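Local coordinates for protein AT-less polyketide synthase (Streptomyces platensis subsp. rosaceus, PDB 4TKT) that probably catalyses decarboxylative Claisen condensation, extending the polyketide chain, as a ketosynthase domain of the AT-less type I synthase that makes isomigrastatin, at residues E458-L464 and R510-S516. Residues are numbered along the deposited sequence; the frame is centred on the assembly and turned at random.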
loop_
_atom_site.group_PDB
_atom_site.type_symbol
_atom_site.label_atom_id
_atom_site.label_comp_id
_atom_site.label_asym_id
_atom_site.label_seq_id
_atom_site.Cartn_x
_atom_site.Cartn_y
_atom_site.Cartn_z
ATOM N N GLU A 458 -34.583 0.226 3.516
ATOM C CA GLU A 458 -34.866 1.314 4.447
ATOM C C GLU A 458 -34.076 2.574 4.110
ATOM O O GLU A 458 -33.113 2.532 3.341
ATOM C CB GLU A 458 -34.560 0.883 5.884
ATOM C CG GLU A 458 -35.243 -0.406 6.320
ATOM C CD GLU A 458 -36.740 -0.250 6.528
ATOM O OE1 GLU A 458 -37.248 0.889 6.446
ATOM O OE2 GLU A 458 -37.413 -1.273 6.781
ATOM N N THR A 459 -34.495 3.696 4.688
ATOM C CA THR A 459 -33.800 4.963 4.500
ATOM C C THR A 459 -32.543 5.021 5.359
ATOM O O THR A 459 -32.597 4.814 6.570
ATOM C CB THR A 459 -34.700 6.169 4.847
ATOM O OG1 THR A 459 -35.747 6.287 3.879
ATOM C CG2 THR A 459 -33.889 7.454 4.854
ATOM N N VAL A 460 -31.413 5.295 4.719
ATOM C CA VAL A 460 -30.156 5.486 5.427
ATOM C C VAL A 460 -29.714 6.939 5.309
ATOM O O VAL A 460 -30.247 7.697 4.495
ATOM C CB VAL A 460 -29.046 4.565 4.882
ATOM C CG1 VAL A 460 -29.510 3.120 4.886
ATOM C CG2 VAL A 460 -28.637 4.994 3.479
ATOM N N VAL A 461 -28.742 7.330 6.123
ATOM C CA VAL A 461 -28.209 8.682 6.052
ATOM C C VAL A 461 -26.736 8.652 5.631
ATOM O O VAL A 461 -25.871 8.172 6.363
ATOM C CB VAL A 461 -28.381 9.426 7.399
ATOM C CG1 VAL A 461 -28.087 8.504 8.570
ATOM C CG2 VAL A 461 -27.518 10.682 7.443
ATOM N N VAL A 462 -26.472 9.150 4.427
ATOM C CA VAL A 462 -25.126 9.179 3.871
ATOM C C VAL A 462 -24.432 10.479 4.253
ATOM O O VAL A 462 -24.962 11.565 4.030
ATOM C CB VAL A 462 -25.143 9.029 2.334
ATOM C CG1 VAL A 462 -23.748 9.213 1.757
ATOM C CG2 VAL A 462 -25.710 7.675 1.939
ATOM N N VAL A 463 -23.238 10.361 4.821
ATOM C CA VAL A 463 -22.532 11.510 5.374
ATOM C C VAL A 463 -21.169 11.707 4.703
ATOM O O VAL A 463 -20.506 10.741 4.325
ATOM C CB VAL A 463 -22.378 11.349 6.907
ATOM C CG1 VAL A 463 -20.952 11.613 7.370
ATOM C CG2 VAL A 463 -23.375 12.231 7.634
ATOM N N LEU A 464 -20.767 12.965 4.545
ATOM C CA LEU A 464 -19.531 13.303 3.847
ATOM C C LEU A 464 -18.932 14.595 4.395
ATOM O O LEU A 464 -19.641 15.585 4.569
ATOM C CB LEU A 464 -19.800 13.443 2.348
ATOM C CG LEU A 464 -18.791 12.867 1.360
ATOM C CD1 LEU A 464 -18.562 11.390 1.632
ATOM C CD2 LEU A 464 -19.286 13.078 -0.061
ATOM N N ARG A 510 -19.355 19.965 5.670
ATOM C CA ARG A 510 -20.116 18.731 5.817
ATOM C C ARG A 510 -21.279 18.600 4.840
ATOM O O ARG A 510 -21.816 19.590 4.344
ATOM C CB ARG A 510 -20.635 18.615 7.251
ATOM C CG ARG A 510 -19.531 18.627 8.291
ATOM C CD ARG A 510 -20.061 18.409 9.696
ATOM N NE ARG A 510 -18.967 18.284 10.652
ATOM C CZ ARG A 510 -19.124 18.002 11.940
ATOM N NH1 ARG A 510 -20.337 17.815 12.437
ATOM N NH2 ARG A 510 -18.064 17.906 12.730
ATOM N N PHE A 511 -21.660 17.356 4.574
ATOM C CA PHE A 511 -22.775 17.052 3.689
ATOM C C PHE A 511 -23.488 15.788 4.155
ATOM O O PHE A 511 -22.857 14.754 4.371
ATOM C CB PHE A 511 -22.291 16.886 2.247
ATOM C CG PHE A 511 -23.372 16.480 1.287
ATOM C CD1 PHE A 511 -24.277 17.414 0.809
ATOM C CD2 PHE A 511 -23.481 15.168 0.859
ATOM C CE1 PHE A 511 -25.274 17.046 -0.077
ATOM C CE2 PHE A 511 -24.478 14.791 -0.025
ATOM C CZ PHE A 511 -25.375 15.733 -0.495
ATOM N N ALA A 512 -24.803 15.877 4.318
ATOM C CA ALA A 512 -25.594 14.726 4.735
ATOM C C ALA A 512 -26.870 14.621 3.912
ATOM O O ALA A 512 -27.500 15.630 3.599
ATOM C CB ALA A 512 -25.920 14.815 6.214
ATOM N N VAL A 513 -27.246 13.398 3.560
ATOM C CA VAL A 513 -28.457 13.176 2.780
ATOM C C VAL A 513 -29.129 11.856 3.155
ATOM O O VAL A 513 -28.472 10.820 3.273
ATOM C CB VAL A 513 -28.160 13.199 1.261
ATOM C CG1 VAL A 513 -27.038 12.230 0.912
ATOM C CG2 VAL A 513 -29.415 12.895 0.459
ATOM N N ALA A 514 -30.442 11.908 3.360
ATOM C CA ALA A 514 -31.223 10.714 3.659
ATOM C C ALA A 514 -31.790 10.107 2.377
ATOM O O ALA A 514 -32.602 10.729 1.695
ATOM C CB ALA A 514 -32.341 11.043 4.631
ATOM N N VAL A 515 -31.353 8.894 2.049
ATOM C CA VAL A 515 -31.801 8.226 0.830
ATOM C C VAL A 515 -32.187 6.774 1.098
ATOM O O VAL A 515 -31.809 6.202 2.119
ATOM C CB VAL A 515 -30.715 8.256 -0.268
ATOM C CG1 VAL A 515 -30.543 9.663 -0.817
ATOM C CG2 VAL A 515 -29.398 7.727 0.270
ATOM N N SER A 516 -32.941 6.184 0.176
ATOM C CA SER A 516 -33.331 4.783 0.296
ATOM C C SER A 516 -32.981 3.999 -0.966
ATOM O O SER A 516 -32.983 2.768 -0.961
ATOM C CB SER A 516 -34.827 4.663 0.599
ATOM O OG SER A 516 -35.611 5.235 -0.432
#
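Phe511 N gives its hydrogen to Leu464 O at 2.7 Å, and Leu464 N returns the bond to Phe511 O at 2.8 Å, closing one end of an antiparallel ladder. Two more reciprocal pairs follow, Val462 with Val513 and Val460 with Val515, making six backbone bonds between 460-464 and 510-515, whose N-to-C directions lie 162° apart. In the non-hydrogen-bonded pairs between them, CA-H groups point at carbonyls already bonded: Val462 O accepts the hydrogen bond from Val513 N and also a CA-H...O contact from Ala512, with CA 3.3 Å from that oxygen.

On the face of Val460, Val462, Leu464, Phe511, Val513 and Val515, packing runs partly on the diagonal. CG2 of Val462 lies anti to its carbonyl carbon and meets CG2 of Val515 at 4.0 Å, the two side chains crossing at a slant. Val462 CB also lies against Val513 CG1. Leu464 CB comes to the edge of the Phe511 ring, near its plane. Helices 469-482, 493-502 and 518-530 close over this face.

Across the other face, Val463 CG2 touches the methyl of Ala512 at 3.9 Å, beneath helix 573-580, where Arg510 lies against Trp579 in a cation-pi contact, with NH1 hydrogen-bonded to Trp579 O and NE to Met507 O. Strand 538-541 pairs with the far edge of 509-515, completing a three-stranded antiparallel sheet with helices on both faces, an alpha/beta layering consistent with the linker domain that follows the ketosynthase in RhiE-like synthases.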